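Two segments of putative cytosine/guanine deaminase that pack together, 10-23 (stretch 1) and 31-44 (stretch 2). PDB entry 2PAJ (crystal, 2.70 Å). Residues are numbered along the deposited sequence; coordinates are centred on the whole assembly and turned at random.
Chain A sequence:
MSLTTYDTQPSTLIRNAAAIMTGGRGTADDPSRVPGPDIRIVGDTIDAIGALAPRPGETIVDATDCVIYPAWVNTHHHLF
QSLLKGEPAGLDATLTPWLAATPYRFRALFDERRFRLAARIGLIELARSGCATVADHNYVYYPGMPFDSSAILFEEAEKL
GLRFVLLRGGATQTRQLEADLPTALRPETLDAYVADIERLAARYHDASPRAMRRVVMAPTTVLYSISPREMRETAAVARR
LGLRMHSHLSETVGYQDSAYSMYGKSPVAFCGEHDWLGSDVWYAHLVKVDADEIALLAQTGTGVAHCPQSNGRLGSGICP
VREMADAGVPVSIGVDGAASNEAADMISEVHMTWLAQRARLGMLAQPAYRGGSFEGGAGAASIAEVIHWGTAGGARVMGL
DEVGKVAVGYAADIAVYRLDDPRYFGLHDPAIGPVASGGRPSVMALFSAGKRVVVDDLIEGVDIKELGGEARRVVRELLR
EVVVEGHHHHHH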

ATOM      1  N   PRO A  10      18.552 -22.746   0.373  1.00 78.14           N
ATOM      2  CA  PRO A  10      17.519 -21.682   0.268  1.00 76.92           C
ATOM      3  C   PRO A  10      16.144 -22.294  -0.001  1.00 74.92           C
ATOM      4  O   PRO A  10      15.526 -22.055  -1.054  1.00 74.51           O
ATOM      5  N   SER A  11      15.693 -23.115   0.945  1.00 71.85           N
ATOM      6  CA  SER A  11      14.381 -23.750   0.857  1.00 68.32           C
ATOM      7  C   SER A  11      13.724 -23.690   2.223  1.00 65.73           C
ATOM      8  O   SER A  11      14.385 -23.784   3.256  1.00 65.69           O
ATOM      9  N   THR A  12      12.416 -23.530   2.238  1.00 63.12           N
ATOM     10  CA  THR A  12      11.738 -23.449   3.510  1.00 61.73           C
ATOM     11  C   THR A  12      10.386 -24.130   3.469  1.00 60.29           C
ATOM     12  O   THR A  12       9.706 -24.121   2.449  1.00 59.95           O
ATOM     13  N   LEU A  13      10.001 -24.728   4.587  1.00 59.02           N
ATOM     14  CA  LEU A  13       8.727 -25.408   4.652  1.00 57.74           C
ATOM     15  C   LEU A  13       7.899 -24.923   5.827  1.00 57.50           C
ATOM     16  O   LEU A  13       8.264 -25.100   6.984  1.00 56.69           O
ATOM     17  N   ILE A  14       6.789 -24.276   5.510  1.00 58.07           N
ATOM     18  CA  ILE A  14       5.863 -23.805   6.523  1.00 59.07           C
ATOM     19  C   ILE A  14       4.945 -25.015   6.676  1.00 58.23           C
ATOM     20  O   ILE A  14       4.327 -25.461   5.706  1.00 57.36           O
ATOM     21  N   ARG A  15       4.883 -25.568   7.881  1.00 58.04           N
ATOM     22  CA  ARG A  15       4.076 -26.759   8.088  1.00 57.62           C
ATOM     23  C   ARG A  15       2.902 -26.634   9.037  1.00 56.11           C
ATOM     24  O   ARG A  15       2.907 -25.832   9.976  1.00 55.26           O
ATOM     25  N   ASN A  16       1.901 -27.467   8.761  1.00 54.54           N
ATOM     26  CA  ASN A  16       0.712 -27.603   9.586  1.00 52.35           C
ATOM     27  C   ASN A  16      -0.104 -26.349   9.862  1.00 51.97           C
ATOM     28  O   ASN A  16      -0.410 -26.044  11.011  1.00 52.14           O
ATOM     29  N   ALA A  17      -0.471 -25.629   8.809  1.00 52.41           N
ATOM     30  CA  ALA A  17      -1.255 -24.406   8.972  1.00 51.70           C
ATOM     31  C   ALA A  17      -2.718 -24.749   9.273  1.00 51.75           C
ATOM     32  O   ALA A  17      -3.268 -25.713   8.726  1.00 53.44           O
ATOM     33  N   ALA A  18      -3.344 -23.963  10.145  1.00 49.43           N
ATOM     34  CA  ALA A  18      -4.733 -24.181  10.513  1.00 46.71           C
ATOM     35  C   ALA A  18      -5.653 -23.736   9.381  1.00 47.31           C
ATOM     36  O   ALA A  18      -6.760 -24.245   9.234  1.00 47.98           O
ATOM     37  N   ALA A  19      -5.185 -22.783   8.580  1.00 47.76           N
ATOM     38  CA  ALA A  19      -5.958 -22.260   7.459  1.00 48.33           C
ATOM     39  C   ALA A  19      -5.067 -21.513   6.466  1.00 49.28           C
ATOM     40  O   ALA A  19      -4.054 -20.918   6.849  1.00 48.80           O
ATOM     41  N   ILE A  20      -5.460 -21.543   5.193  1.00 49.11           N
ATOM     42  CA  ILE A  20      -4.714 -20.879   4.127  1.00 48.34           C
ATOM     43  C   ILE A  20      -5.609 -20.098   3.163  1.00 48.09           C
ATOM     44  O   ILE A  20      -6.279 -20.686   2.318  1.00 47.78           O
ATOM     45  N   MET A  21      -5.620 -18.777   3.284  1.00 48.38           N
ATOM     46  CA  MET A  21      -6.414 -17.954   2.371  1.00 48.62           C
ATOM     47  C   MET A  21      -5.527 -17.582   1.168  1.00 49.73           C
ATOM     48  O   MET A  21      -4.410 -17.101   1.326  1.00 48.27           O
ATOM     49  N   THR A  22      -6.038 -17.818  -0.035  1.00 51.68           N
ATOM     50  CA  THR A  22      -5.295 -17.578  -1.261  1.00 53.32           C
ATOM     51  C   THR A  22      -5.304 -16.174  -1.823  1.00 53.28           C
ATOM     52  O   THR A  22      -4.432 -15.813  -2.613  1.00 54.09           O
ATOM     53  N   GLY A  23      -6.285 -15.382  -1.428  1.00 52.45           N
ATOM     54  CA  GLY A  23      -6.377 -14.046  -1.966  1.00 51.39           C
ATOM     55  C   GLY A  23      -6.921 -14.163  -3.377  1.00 51.19           C
ATOM     56  O   GLY A  23      -6.654 -13.323  -4.228  1.00 51.07           O
ATOM     57  N   PRO A  31      -9.872 -20.179  -6.462  1.00 60.61           N
ATOM     58  CA  PRO A  31     -10.272 -20.398  -5.061  1.00 59.36           C
ATOM     59  C   PRO A  31      -9.699 -19.379  -4.064  1.00 58.63           C
ATOM     60  O   PRO A  31      -8.534 -18.975  -4.167  1.00 58.13           O
ATOM     61  N   SER A  32     -10.524 -18.972  -3.101  1.00 57.35           N
ATOM     62  CA  SER A  32     -10.116 -17.979  -2.109  1.00 56.87           C
ATOM     63  C   SER A  32      -9.474 -18.606  -0.887  1.00 56.61           C
ATOM     64  O   SER A  32      -8.736 -17.957  -0.148  1.00 56.19           O
ATOM     65  N   ARG A  33      -9.782 -19.872  -0.665  1.00 56.65           N
ATOM     66  CA  ARG A  33      -9.231 -20.602   0.458  1.00 56.29           C
ATOM     67  C   ARG A  33      -8.824 -21.948  -0.095  1.00 57.99           C
ATOM     68  O   ARG A  33      -9.570 -22.578  -0.848  1.00 58.60           O
ATOM     69  N   VAL A  34      -7.632 -22.396   0.252  1.00 60.20           N
ATOM     70  CA  VAL A  34      -7.202 -23.681  -0.244  1.00 62.90           C
ATOM     71  C   VAL A  34      -7.033 -24.646   0.902  1.00 64.81           C
ATOM     72  O   VAL A  34      -6.050 -24.606   1.636  1.00 64.22           O
ATOM     73  N   PRO A  35      -8.040 -25.489   1.129  1.00 68.60           N
ATOM     74  CA  PRO A  35      -7.774 -26.397   2.247  1.00 69.14           C
ATOM     75  C   PRO A  35      -6.583 -27.264   1.817  1.00 66.51           C
ATOM     76  O   PRO A  35      -6.692 -28.086   0.898  1.00 63.33           O
ATOM     77  N   GLY A  36      -5.446 -27.002   2.457  1.00 64.60           N
ATOM     78  CA  GLY A  36      -4.197 -27.700   2.184  1.00 66.12           C
ATOM     79  C   GLY A  36      -3.431 -27.417   3.446  1.00 66.08           C
ATOM     80  O   GLY A  36      -3.872 -26.528   4.175  1.00 69.56           O
ATOM     81  N   PRO A  37      -2.329 -28.116   3.772  1.00 63.85           N
ATOM     82  CA  PRO A  37      -1.717 -27.707   5.046  1.00 61.78           C
ATOM     83  C   PRO A  37      -0.312 -27.094   5.057  1.00 60.96           C
ATOM     84  O   PRO A  37      -0.057 -26.179   5.836  1.00 60.15           O
ATOM     85  N   ASP A  38       0.603 -27.591   4.226  1.00 60.84           N
ATOM     86  CA  ASP A  38       1.965 -27.045   4.227  1.00 59.90           C
ATOM     87  C   ASP A  38       2.267 -26.217   2.988  1.00 58.86           C
ATOM     88  O   ASP A  38       1.512 -26.243   2.013  1.00 57.30           O
ATOM     89  N   ILE A  39       3.383 -25.490   3.040  1.00 58.29           N
ATOM     90  CA  ILE A  39       3.830 -24.657   1.924  1.00 57.94           C
ATOM     91  C   ILE A  39       5.349 -24.640   1.793  1.00 57.94           C
ATOM     92  O   ILE A  39       6.059 -24.297   2.739  1.00 56.57           O
ATOM     93  N   ARG A  40       5.837 -25.015   0.612  1.00 58.28           N
ATOM     94  CA  ARG A  40       7.274 -25.033   0.344  1.00 58.90           C
ATOM     95  C   ARG A  40       7.700 -23.801  -0.454  1.00 58.93           C
ATOM     96  O   ARG A  40       7.059 -23.415  -1.424  1.00 58.81           O
ATOM     97  N   ILE A  41       8.791 -23.183  -0.028  1.00 59.26           N
ATOM     98  CA  ILE A  41       9.305 -22.003  -0.696  1.00 59.37           C
ATOM     99  C   ILE A  41      10.747 -22.236  -1.137  1.00 59.94           C
ATOM    100  O   ILE A  41      11.594 -22.644  -0.335  1.00 59.60           O
ATOM    101  N   VAL A  42      11.017 -21.998  -2.416  1.00 59.42           N
ATOM    102  CA  VAL A  42      12.381 -22.127  -2.921  1.00 60.36           C
ATOM    103  C   VAL A  42      12.772 -20.774  -3.501  1.00 58.92           C
ATOM    104  O   VAL A  42      12.240 -20.336  -4.522  1.00 57.72           O
ATOM    105  N   GLY A  43      13.692 -20.105  -2.820  1.00 58.25           N
ATOM    106  CA  GLY A  43      14.108 -18.800  -3.274  1.00 58.62           C
ATOM    107  C   GLY A  43      13.044 -17.779  -2.936  1.00 59.14           C
ATOM    108  O   GLY A  43      12.663 -17.610  -1.774  1.00 59.13           O
ATOM    109  N   ASP A  44      12.546 -17.109  -3.966  1.00 58.88           N
ATOM    110  CA  ASP A  44      11.536 -16.081  -3.798  1.00 59.00           C
ATOM    111  C   ASP A  44      10.186 -16.574  -4.300  1.00 57.46           C
ATOM    112  O   ASP A  44       9.255 -15.789  -4.456  1.00 57.42           O
TER

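Strands 11-15 and 39-42 run antiparallel, and the side chains of the two stretches pack most extensively around Ile 20, whose residue has more area covered by the opposite segment than any other, followed by Ile 39 and Arg 33. The strands are held in register by paired backbone hydrogen bonds, Thr 12 with Ile 41 and Ile 14 with Ile 39. Side chains alternate between the two faces of the sheet.

Ile 20 points toward the second stretch in the m, t rotamer. Ile 20 CG2 lies 3.5 Å from Val 34 CG1, a close apolar contact; beside it, Val 34 N donates to Ile 20 O at 3.0 Å. At the extended end of the same side chain, Ile 20 CD1 lies 3.2 Å from Gly 36 O and 4.2 Å from Ile 39 CD1.

Ile 39, also m, t, shares a sheet face with Thr 12, Ile 14 and Ile 41. Directly across the strand pair, Ile 14 CB and Ile 39 CB are 4.3 Å apart. Ile 14 and Ile 41 adopt the same m, t conformation and meet diagonally, with 4.1 Å between Ile 14 CD1 and Ile 41 CD1, which extends the row of isoleucines along this face.

The other face carries Ser 11, Leu 13, Arg 40 and Val 42. Leu 13 (t, p) places Leu 13 CD1 over one face of the Arg 40 guanidinium, 3.4 Å from Arg 40 NH1, while Ser 11 OG sits at the edge of that group, 4.1 Å from Arg 40 NE. The arginine finds its hydrogen-bonding partners elsewhere in the structure.

The CA-to-CB bond of Arg 33 points sideways, and chi1 to chi3 are all t, giving an extended chain that runs past Met 21 and Ala 19. Met 21 is directed away at CA-to-CB, but its m, m, m rotamer brings the thioether back: Met 21 SD lies 3.5 Å from Arg 33 CG and over one face of the guanidinium. Ala 19 CB approaches Arg 33 NH2 at 3.6 Å.

Polar contacts lie beyond the strand pair and beside Thr 22. Asn 16 N donates to Asp 38 OD2 at 2.7 Å, although the position of that carboxylate oxygen is less certain. Thr 22 (m) points toward the second stretch, with Thr 22 CB 3.3 Å from Pro 31 O, and Thr 22 N donates to Ser 32 O at 2.7 Å. One water bridges Gly 23 and Ser 32, accepting from Gly 23 N at 3.0 Å and donating to Ser 32 O at 2.7 Å.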

ATOM      1  CB  PRO A  10      17.925 -20.753  -0.879  1.00 77.82           C
ATOM      2  CG  PRO A  10      19.450 -21.023  -0.973  1.00 79.38           C
ATOM      3  CD  PRO A  10      19.580 -22.543  -0.666  1.00 79.90           C
ATOM      4  CB  SER A  11      14.496 -25.204   0.418  1.00 67.44           C
ATOM      5  OG  SER A  11      13.212 -25.728   0.140  1.00 66.19           O
ATOM      6  CB  THR A  12      11.573 -21.991   3.926  1.00 61.98           C
ATOM      7  OG1 THR A  12      12.873 -21.408   4.084  1.00 61.23           O
ATOM      8  CG2 THR A  12      10.792 -21.891   5.222  1.00 61.73           C
ATOM      9  CB  LEU A  13       8.938 -26.919   4.750  1.00 57.23           C
ATOM     10  CG  LEU A  13       7.729 -27.841   4.564  1.00 57.47           C
ATOM     11  CD1 LEU A  13       7.333 -27.871   3.106  1.00 55.68           C
ATOM     12  CD2 LEU A  13       8.069 -29.244   5.040  1.00 57.76           C
ATOM     13  CB  ILE A  14       5.080 -22.576   6.012  1.00 60.96           C
ATOM     14  CG1 ILE A  14       6.060 -21.458   5.636  1.00 60.65           C
ATOM     15  CG2 ILE A  14       4.111 -22.085   7.071  1.00 61.05           C
ATOM     16  CD1 ILE A  14       5.396 -20.255   5.004  1.00 60.89           C
ATOM     17  CB  ARG A  15       4.935 -27.911   8.616  1.00 58.72           C
ATOM     18  CG  ARG A  15       6.338 -28.010   8.073  1.00 62.15           C
ATOM     19  CD  ARG A  15       7.018 -29.211   8.712  1.00 65.37           C
ATOM     20  NE  ARG A  15       6.327 -30.461   8.373  1.00 67.77           N
ATOM     21  CZ  ARG A  15       6.472 -31.610   9.033  1.00 67.77           C
ATOM     22  NH1 ARG A  15       7.286 -31.684  10.085  1.00 67.18           N
ATOM     23  NH2 ARG A  15       5.811 -32.691   8.631  1.00 66.42           N
ATOM     24  CB  ASN A  16       1.141 -28.258  10.898  1.00 51.45           C
ATOM     25  CG  ASN A  16      -0.002 -28.868  11.639  1.00 51.93           C
ATOM     26  OD1 ASN A  16      -0.786 -29.624  11.070  1.00 50.94           O
ATOM     27  ND2 ASN A  16      -0.106 -28.557  12.924  1.00 50.98           N
ATOM     28  CB  ALA A  17      -1.167 -23.562   7.717  1.00 49.11           C
ATOM     29  CB  ALA A  18      -5.053 -23.416  11.786  1.00 45.36           C
ATOM     30  CB  ALA A  19      -7.050 -21.340   7.968  1.00 46.60           C
ATOM     31  CB  ILE A  20      -3.917 -21.897   3.276  1.00 49.61           C
ATOM     32  CG1 ILE A  20      -3.029 -22.771   4.168  1.00 51.17           C
ATOM     33  CG2 ILE A  20      -3.049 -21.153   2.279  1.00 49.23           C
ATOM     34  CD1 ILE A  20      -2.270 -23.866   3.423  1.00 48.17           C
ATOM     35  CB  MET A  21      -6.927 -16.705   3.089  1.00 47.73           C
ATOM     36  CG  MET A  21      -7.769 -16.986   4.344  1.00 47.57           C
ATOM     37  SD  MET A  21      -9.089 -18.226   4.185  1.00 44.07           S
ATOM     38  CE  MET A  21     -10.333 -17.327   3.318  1.00 44.74           C
ATOM     39  CB  THR A  22      -5.803 -18.468  -2.381  1.00 55.51           C
ATOM     40  OG1 THR A  22      -6.067 -19.774  -1.865  1.00 57.73           O
ATOM     41  CG2 THR A  22      -4.744 -18.575  -3.485  1.00 59.96           C
ATOM     42  CB  PRO A  31      -9.808 -21.833  -4.790  1.00 58.04           C
ATOM     43  CG  PRO A  31      -8.695 -22.038  -5.777  1.00 57.68           C
ATOM     44  CD  PRO A  31      -9.215 -21.379  -7.009  1.00 59.01           C
ATOM     45  CB  SER A  32     -11.317 -17.128  -1.672  1.00 57.06           C
ATOM     46  OG  SER A  32     -12.218 -17.860  -0.858  1.00 56.63           O
ATOM     47  CB  ARG A  33     -10.286 -20.796   1.539  1.00 54.21           C
ATOM     48  CG  ARG A  33      -9.762 -21.425   2.804  1.00 52.74           C
ATOM     49  CD  ARG A  33     -10.911 -21.861   3.677  1.00 53.18           C
ATOM     50  NE  ARG A  33     -10.491 -22.219   5.025  1.00 52.69           N
ATOM     51  CZ  ARG A  33     -10.980 -21.658   6.122  1.00 53.26           C
ATOM     52  NH1 ARG A  33     -11.908 -20.707   6.035  1.00 51.15           N
ATOM     53  NH2 ARG A  33     -10.541 -22.053   7.306  1.00 53.48           N
ATOM     54  CB  VAL A  34      -5.879 -23.583  -1.017  1.00 61.95           C
ATOM     55  CG1 VAL A  34      -4.811 -22.976  -0.145  1.00 61.88           C
ATOM     56  CG2 VAL A  34      -5.446 -24.954  -1.475  1.00 64.14           C
ATOM     57  CB  PRO A  35      -9.102 -27.161   2.392  1.00 70.72           C
ATOM     58  CG  PRO A  35     -10.126 -26.065   2.052  1.00 70.44           C
ATOM     59  CD  PRO A  35      -9.486 -25.418   0.819  1.00 70.26           C
ATOM     60  CB  PRO A  37      -1.785 -28.984   5.872  1.00 59.53           C
ATOM     61  CG  PRO A  37      -1.432 -30.009   4.854  1.00 62.31           C
ATOM     62  CD  PRO A  37      -2.139 -29.560   3.554  1.00 62.80           C
ATOM     63  CB  ASP A  38       3.020 -28.162   4.327  1.00 60.82           C
ATOM     64  CG  ASP A  38       2.687 -29.198   5.384  1.00 61.93           C
ATOM     65  OD1 ASP A  38       2.315 -30.328   4.997  1.00 61.28           O
ATOM     66  OD2 ASP A  38       2.793 -28.885   6.594  1.00 61.35           O
ATOM     67  CB  ILE A  39       3.359 -23.206   2.074  1.00 58.19           C
ATOM     68  CG1 ILE A  39       1.832 -23.160   2.196  1.00 58.50           C
ATOM     69  CG2 ILE A  39       3.823 -22.385   0.869  1.00 56.51           C
ATOM     70  CD1 ILE A  39       1.282 -21.784   2.454  1.00 59.13           C
ATOM     71  CB  ARG A  40       7.670 -26.308  -0.415  1.00 58.83           C
ATOM     72  CG  ARG A  40       9.126 -26.334  -0.861  1.00 58.70           C
ATOM     73  CD  ARG A  40       9.636 -27.732  -1.215  1.00 60.39           C
ATOM     74  NE  ARG A  40      10.156 -28.434  -0.041  1.00 61.18           N
ATOM     75  CZ  ARG A  40       9.458 -29.312   0.671  1.00 62.91           C
ATOM     76  NH1 ARG A  40       8.213 -29.597   0.316  1.00 63.25           N
ATOM     77  NH2 ARG A  40      10.000 -29.901   1.734  1.00 61.74           N
ATOM     78  CB  ILE A  41       9.293 -20.775   0.255  1.00 58.80           C
ATOM     79  CG1 ILE A  41       7.858 -20.437   0.662  1.00 57.28           C
ATOM     80  CG2 ILE A  41       9.987 -19.581  -0.411  1.00 57.95           C
ATOM     81  CD1 ILE A  41       7.767 -19.400   1.778  1.00 52.66           C
ATOM     82  CB  VAL A  42      12.523 -23.239  -3.995  1.00 60.20           C
ATOM     83  CG1 VAL A  42      11.519 -23.019  -5.124  1.00 62.89           C
ATOM     84  CG2 VAL A  42      13.955 -23.249  -4.524  1.00 58.46           C
ATOM     85  CB  ASP A  44      11.926 -14.837  -4.603  1.00 60.89           C
ATOM     86  CG  ASP A  44      11.622 -14.994  -6.102  1.00 63.71           C
ATOM     87  OD1 ASP A  44      10.959 -14.096  -6.676  1.00 65.24           O
ATOM     88  OD2 ASP A  44      12.037 -16.019  -6.700  1.00 64.32           O
TER
HETATM   89  O   HOH W   1      -8.617 -15.321   0.425  1.00 44.81           O